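Local coordinates for protein indole-3-acetic acid-amido synthetase GH3.15 (Arabidopsis thaliana, PDB 6E1Q) that catalyses the ATP-dependent conjugation of glutamine, and possibly cysteine, to the auxin precursor indole-3-butyric acid, and of glutamine to the herbicide 4-(2,4-dichlorophenoxy)butanoate, at residues Met198-Leu202 / Lys225-Leu230; Ala537-Leu541 / Ile569-Asn573. The contacts are given in a common frame with arbitrary orientation. Numbering follows the deposited sequence.

Contact 1 (Met198-Leu202 / Lys225-Leu230)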
loop_
_atom_site.group_PDB
_atom_site.type_symbol
_atom_site.label_atom_id
_atom_site.label_comp_id
_atom_site.label_asym_id
_atom_site.label_seq_id
_atom_site.Cartn_x
_atom_site.Cartn_y
_atom_site.Cartn_z
ATOM N N MET A 198 7.628 -11.228 14.027
ATOM C CA MET A 198 7.151 -9.973 14.617
ATOM C C MET A 198 7.784 -9.739 15.993
ATOM O O MET A 198 8.123 -8.600 16.354
ATOM C CB MET A 198 5.625 -9.992 14.725
ATOM C CG MET A 198 5.052 -8.786 15.475
ATOM S SD MET A 198 5.234 -7.256 14.503
ATOM C CE MET A 198 3.814 -7.425 13.401
ATOM N N TYR A 199 7.964 -10.813 16.767
ATOM C CA TYR A 199 8.544 -10.673 18.100
ATOM C C TYR A 199 9.982 -10.160 18.021
ATOM O O TYR A 199 10.358 -9.214 18.725
ATOM C CB TYR A 199 8.458 -12.014 18.851
ATOM C CG TYR A 199 8.930 -11.952 20.308
ATOM C CD1 TYR A 199 10.278 -12.031 20.624
ATOM C CD2 TYR A 199 8.018 -11.791 21.355
ATOM C CE1 TYR A 199 10.715 -11.971 21.953
ATOM C CE2 TYR A 199 8.443 -11.726 22.681
ATOM C CZ TYR A 199 9.794 -11.816 22.972
ATOM O OH TYR A 199 10.237 -11.757 24.280
ATOM N N CYS A 200 10.802 -10.752 17.149
ATOM C CA CYS A 200 12.210 -10.354 17.100
ATOM C C CYS A 200 12.371 -8.944 16.557
ATOM O O CYS A 200 13.223 -8.179 17.027
ATOM C CB CYS A 200 13.008 -11.342 16.253
ATOM S SG CYS A 200 13.070 -12.997 16.998
ATOM N N GLN A 201 11.571 -8.598 15.550
ATOM C CA GLN A 201 11.633 -7.268 14.958
ATOM C C GLN A 201 11.238 -6.187 15.963
ATOM O O GLN A 201 11.847 -5.112 16.002
ATOM C CB GLN A 201 10.739 -7.270 13.715
ATOM C CG GLN A 201 9.942 -6.043 13.415
ATOM C CD GLN A 201 9.510 -6.031 11.950
ATOM O OE1 GLN A 201 10.322 -5.815 11.054
ATOM N NE2 GLN A 201 8.233 -6.319 11.705
ATOM N N LEU A 202 10.230 -6.453 16.794
ATOM C CA LEU A 202 9.849 -5.475 17.812
ATOM C C LEU A 202 10.883 -5.426 18.940
ATOM O O LEU A 202 11.207 -4.349 19.455
ATOM C CB LEU A 202 8.451 -5.807 18.356
ATOM C CG LEU A 202 7.260 -5.264 17.537
ATOM C CD1 LEU A 202 5.934 -5.879 18.009
ATOM C CD2 LEU A 202 7.175 -3.742 17.639
ATOM N N LYS A 225 -1.404 -3.945 13.160
ATOM C CA LYS A 225 -0.978 -5.300 13.477
ATOM C C LYS A 225 0.247 -5.292 14.397
ATOM O O LYS A 225 0.340 -6.099 15.321
ATOM C CB LYS A 225 -0.710 -6.043 12.167
ATOM C CG LYS A 225 -0.379 -7.495 12.301
ATOM C CD LYS A 225 -1.573 -8.292 12.757
ATOM C CE LYS A 225 -1.256 -9.771 12.839
ATOM N NZ LYS A 225 -2.411 -10.565 13.372
ATOM N N VAL A 226 1.169 -4.354 14.190
ATOM C CA VAL A 226 2.315 -4.214 15.080
ATOM C C VAL A 226 1.859 -3.822 16.482
ATOM O O VAL A 226 2.318 -4.379 17.485
ATOM C CB VAL A 226 3.304 -3.182 14.501
ATOM C CG1 VAL A 226 4.394 -2.887 15.501
ATOM C CG2 VAL A 226 3.942 -3.721 13.207
ATOM N N ILE A 227 0.937 -2.870 16.571
ATOM C CA ILE A 227 0.472 -2.394 17.869
ATOM C C ILE A 227 -0.296 -3.492 18.598
ATOM O O ILE A 227 -0.155 -3.671 19.816
ATOM C CB ILE A 227 -0.383 -1.130 17.668
ATOM C CG1 ILE A 227 0.500 0.010 17.175
ATOM C CG2 ILE A 227 -1.140 -0.772 18.956
ATOM C CD1 ILE A 227 -0.232 1.285 16.914
ATOM N N LYS A 228 -1.117 -4.247 17.865
ATOM C CA LYS A 228 -1.823 -5.362 18.476
ATOM C C LYS A 228 -0.844 -6.367 19.081
ATOM O O LYS A 228 -1.050 -6.840 20.205
ATOM C CB LYS A 228 -2.728 -6.038 17.448
ATOM C CG LYS A 228 -3.774 -6.974 18.065
ATOM C CD LYS A 228 -3.463 -8.456 17.815
ATOM C CE LYS A 228 -4.648 -9.361 18.179
ATOM N NZ LYS A 228 -4.669 -9.787 19.613
ATOM N N PHE A 229 0.229 -6.701 18.358
ATOM C CA PHE A 229 1.238 -7.596 18.918
ATOM C C PHE A 229 1.864 -7.002 20.182
ATOM O O PHE A 229 2.059 -7.705 21.182
ATOM C CB PHE A 229 2.304 -7.898 17.863
ATOM C CG PHE A 229 3.143 -9.096 18.179
ATOM C CD1 PHE A 229 4.282 -8.971 18.962
ATOM C CD2 PHE A 229 2.790 -10.351 17.706
ATOM C CE1 PHE A 229 5.064 -10.064 19.263
ATOM C CE2 PHE A 229 3.570 -11.469 18.006
ATOM C CZ PHE A 229 4.712 -11.321 18.781
ATOM N N LEU A 230 2.175 -5.706 20.164
ATOM C CA LEU A 230 2.750 -5.071 21.348
ATOM C C LEU A 230 1.808 -5.155 22.541
ATOM O O LEU A 230 2.245 -5.432 23.668
ATOM C CB LEU A 230 3.072 -3.609 21.057
ATOM C CG LEU A 230 4.421 -3.281 20.451
ATOM C CD1 LEU A 230 4.423 -1.810 20.034
ATOM C CD2 LEU A 230 5.554 -3.605 21.426
#
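Two helical segments cross almost at right angles (-89°), axes 10.8 Å apart, and side-chain conformation decides how the space between them is filled. Phe229, with chi1 near 180° (t), extends toward 198-202. Met198 meets it: t at chi1 and p at chi2 and chi3, the flexible thioether chain curls so that CG sits over the face of the Phe229 ring, 3.5 Å from its centroid, in a CH-pi contact. Met198 SD lies obliquely 5.1 Å from the centroid of the Phe229 ring, a Met-aromatic contact, and Met198 CE is 3.7 Å from Val226 CG2. One turn on, Leu202 (m, t) spreads its branched end, CD2 touching Val226 CG1 and CD1 touching Phe229 CD1, both at 3.6 Å. Apolar Leu202, Val226 and Phe229 suit this largely buried, nonpolar interface. Tyr199 borders the Phe229 ring with its CB, while its hydroxyl hydrogen-bonds to Asn240 OD1. Helix 194-207 lies in the crossover between parallel strands 181-183 and 212-217; helix 220-243 follows, and its Lys225 and Lys228 touch helix 537-547.

Contact 2 (Ala537-Leu541 / Ile569-Asn573)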
loop_
_atom_site.group_PDB
_atom_site.type_symbol
_atom_site.label_atom_id
_atom_site.label_comp_id
_atom_site.label_asym_id
_atom_site.label_seq_id
_atom_site.Cartn_x
_atom_site.Cartn_y
_atom_site.Cartn_z
ATOM N N ALA A 537 -13.012 -9.146 14.884
ATOM C CA ALA A 537 -13.577 -9.796 13.705
ATOM C C ALA A 537 -12.646 -9.689 12.506
ATOM O O ALA A 537 -12.527 -10.631 11.718
ATOM C CB ALA A 537 -14.926 -9.177 13.356
ATOM N N PHE A 538 -11.999 -8.539 12.329
ATOM C CA PHE A 538 -11.229 -8.330 11.117
ATOM C C PHE A 538 -9.821 -8.906 11.219
ATOM O O PHE A 538 -9.198 -9.148 10.183
ATOM C CB PHE A 538 -11.218 -6.843 10.769
ATOM C CG PHE A 538 -12.466 -6.412 10.070
ATOM C CD1 PHE A 538 -12.580 -6.559 8.694
ATOM C CD2 PHE A 538 -13.551 -5.929 10.789
ATOM C CE1 PHE A 538 -13.752 -6.199 8.028
ATOM C CE2 PHE A 538 -14.739 -5.563 10.135
ATOM C CZ PHE A 538 -14.834 -5.699 8.749
ATOM N N ASP A 539 -9.328 -9.161 12.437
ATOM C CA ASP A 539 -8.146 -10.009 12.598
ATOM C C ASP A 539 -8.459 -11.473 12.319
ATOM O O ASP A 539 -7.640 -12.175 11.720
ATOM C CB ASP A 539 -7.563 -9.866 13.994
ATOM C CG ASP A 539 -6.920 -8.543 14.196
ATOM O OD1 ASP A 539 -6.780 -7.810 13.191
ATOM O OD2 ASP A 539 -6.536 -8.246 15.340
ATOM N N GLU A 540 -9.629 -11.957 12.747
ATOM C CA GLU A 540 -10.027 -13.314 12.376
ATOM C C GLU A 540 -10.142 -13.445 10.862
ATOM O O GLU A 540 -9.700 -14.441 10.278
ATOM C CB GLU A 540 -11.355 -13.698 13.045
ATOM C CG GLU A 540 -11.850 -15.120 12.660
ATOM C CD GLU A 540 -13.144 -15.549 13.383
ATOM O OE1 GLU A 540 -13.641 -14.785 14.231
ATOM O OE2 GLU A 540 -13.666 -16.653 13.103
ATOM N N LEU A 541 -10.741 -12.448 10.214
ATOM C CA LEU A 541 -10.835 -12.459 8.764
ATOM C C LEU A 541 -9.450 -12.529 8.152
ATOM O O LEU A 541 -9.186 -13.346 7.264
ATOM C CB LEU A 541 -11.579 -11.207 8.277
ATOM C CG LEU A 541 -11.802 -11.129 6.760
ATOM C CD1 LEU A 541 -12.738 -12.264 6.290
ATOM C CD2 LEU A 541 -12.363 -9.786 6.348
ATOM N N ILE A 569 -17.280 -16.466 8.449
ATOM C CA ILE A 569 -16.524 -15.870 9.545
ATOM C C ILE A 569 -17.102 -14.509 9.934
ATOM O O ILE A 569 -17.222 -14.184 11.121
ATOM C CB ILE A 569 -15.041 -15.754 9.170
ATOM C CG1 ILE A 569 -14.380 -17.144 9.174
ATOM C CG2 ILE A 569 -14.344 -14.740 10.093
ATOM C CD1 ILE A 569 -12.868 -17.100 9.192
ATOM N N LEU A 570 -17.402 -13.665 8.948
ATOM C CA LEU A 570 -18.010 -12.378 9.276
ATOM C C LEU A 570 -19.394 -12.564 9.881
ATOM O O LEU A 570 -19.748 -11.877 10.844
ATOM C CB LEU A 570 -18.073 -11.489 8.048
ATOM C CG LEU A 570 -16.691 -11.133 7.509
ATOM C CD1 LEU A 570 -16.767 -10.885 6.029
ATOM C CD2 LEU A 570 -16.223 -9.898 8.247
ATOM N N GLU A 571 -20.166 -13.526 9.364
ATOM C CA GLU A 571 -21.547 -13.666 9.804
ATOM C C GLU A 571 -21.632 -14.117 11.258
ATOM O O GLU A 571 -22.514 -13.657 11.989
ATOM C CB GLU A 571 -22.320 -14.612 8.871
ATOM C CG GLU A 571 -23.004 -13.926 7.655
ATOM C CD GLU A 571 -23.985 -12.790 8.016
ATOM O OE1 GLU A 571 -24.277 -12.574 9.212
ATOM O OE2 GLU A 571 -24.460 -12.098 7.089
ATOM N N ALA A 572 -20.717 -14.962 11.730
ATOM C CA ALA A 572 -20.890 -15.330 13.130
ATOM C C ALA A 572 -20.181 -14.377 14.089
ATOM O O ALA A 572 -20.245 -14.584 15.303
ATOM C CB ALA A 572 -20.458 -16.784 13.377
ATOM N N ASN A 573 -19.536 -13.327 13.599
ATOM C CA ASN A 573 -19.114 -12.251 14.491
ATOM C C ASN A 573 -20.171 -11.159 14.660
ATOM O O ASN A 573 -19.947 -10.220 15.432
ATOM C CB ASN A 573 -17.808 -11.609 14.004
ATOM C CG ASN A 573 -16.587 -12.472 14.289
ATOM O OD1 ASN A 573 -15.925 -12.315 15.330
ATOM N ND2 ASN A 573 -16.237 -13.338 13.330
#
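Ile569 opens the second segment, near the end of its helix, with its side chain directed at 537-541. Ile569 CG2 packs 3.6 Å from Glu540 CD and 4.3 Å from Leu541 N, so a branched aliphatic residue fills the space beside the backbone of the opposing helix and the stem of an exposed carboxylate. Leu570 supplies the more deeply buried apolar part: CD1 lies 4.3 Å from Leu541 CD1, and CD2 lies 4.5 Å from Phe538 CZ. These are loose van der Waals contacts between large hydrophobic residues; Phe538 and Leu570 also pack on Thr466 of the underlying sheet, Leu541 on Tyr555. Glu571 is directed elsewhere, toward salt bridges with Arg468 and Lys531. After Ala572, Asn573 turns back to the first segment. Asn573 ND2 donates two hydrogen bonds, to Ile569 O (2.6 Å) within its own segment and across the contact to Glu540 OE1 (3.1 Å), so one planar amide satisfies a carbonyl near the helix end and a carboxylate together. Ala537 CB rests 3.8 Å from Asn573 CG; the small alanine lets the backbones approach to 6.1 Å between the CA atoms of Ala537 and Asn573. That pair and Leu541 with Ile569, 6.7 Å between CA atoms, show the segments running in opposite senses. The arrangement is a helical connection between neighbouring antiparallel strands: helix 537-547 follows strand 529-533, helix 564-571 leads into strand 574-579, and both pack against the four-stranded sheet of the alpha/beta C-terminal domain of the GH3 fold.

In the fold
Contact 1 belongs to the GH3 N-terminal domain and contact 2 to the C-terminal part of the chain; the two follow one another in sequence. Their centres are 21 Å apart, yet they meet through helices 220-243 and 537-547, where Lys228 CE comes within 3.6 Å of Asp539 OD2, a packing touch; the ammonium group of Lys228 has its salt-bridge partner in Asp232. Helix 537-547 thus has two neighbours: helix 564-571 in contact 2, and helix 220-243 of the N-terminal domain. Neither contact includes a residue of the ligand pocket or of the ATP site. In contact 1 the Val226 side chain is still about 10 Å from a bound (2,4-dichlorophenoxy)acetic acid; contact 2 is packing remote from both sites.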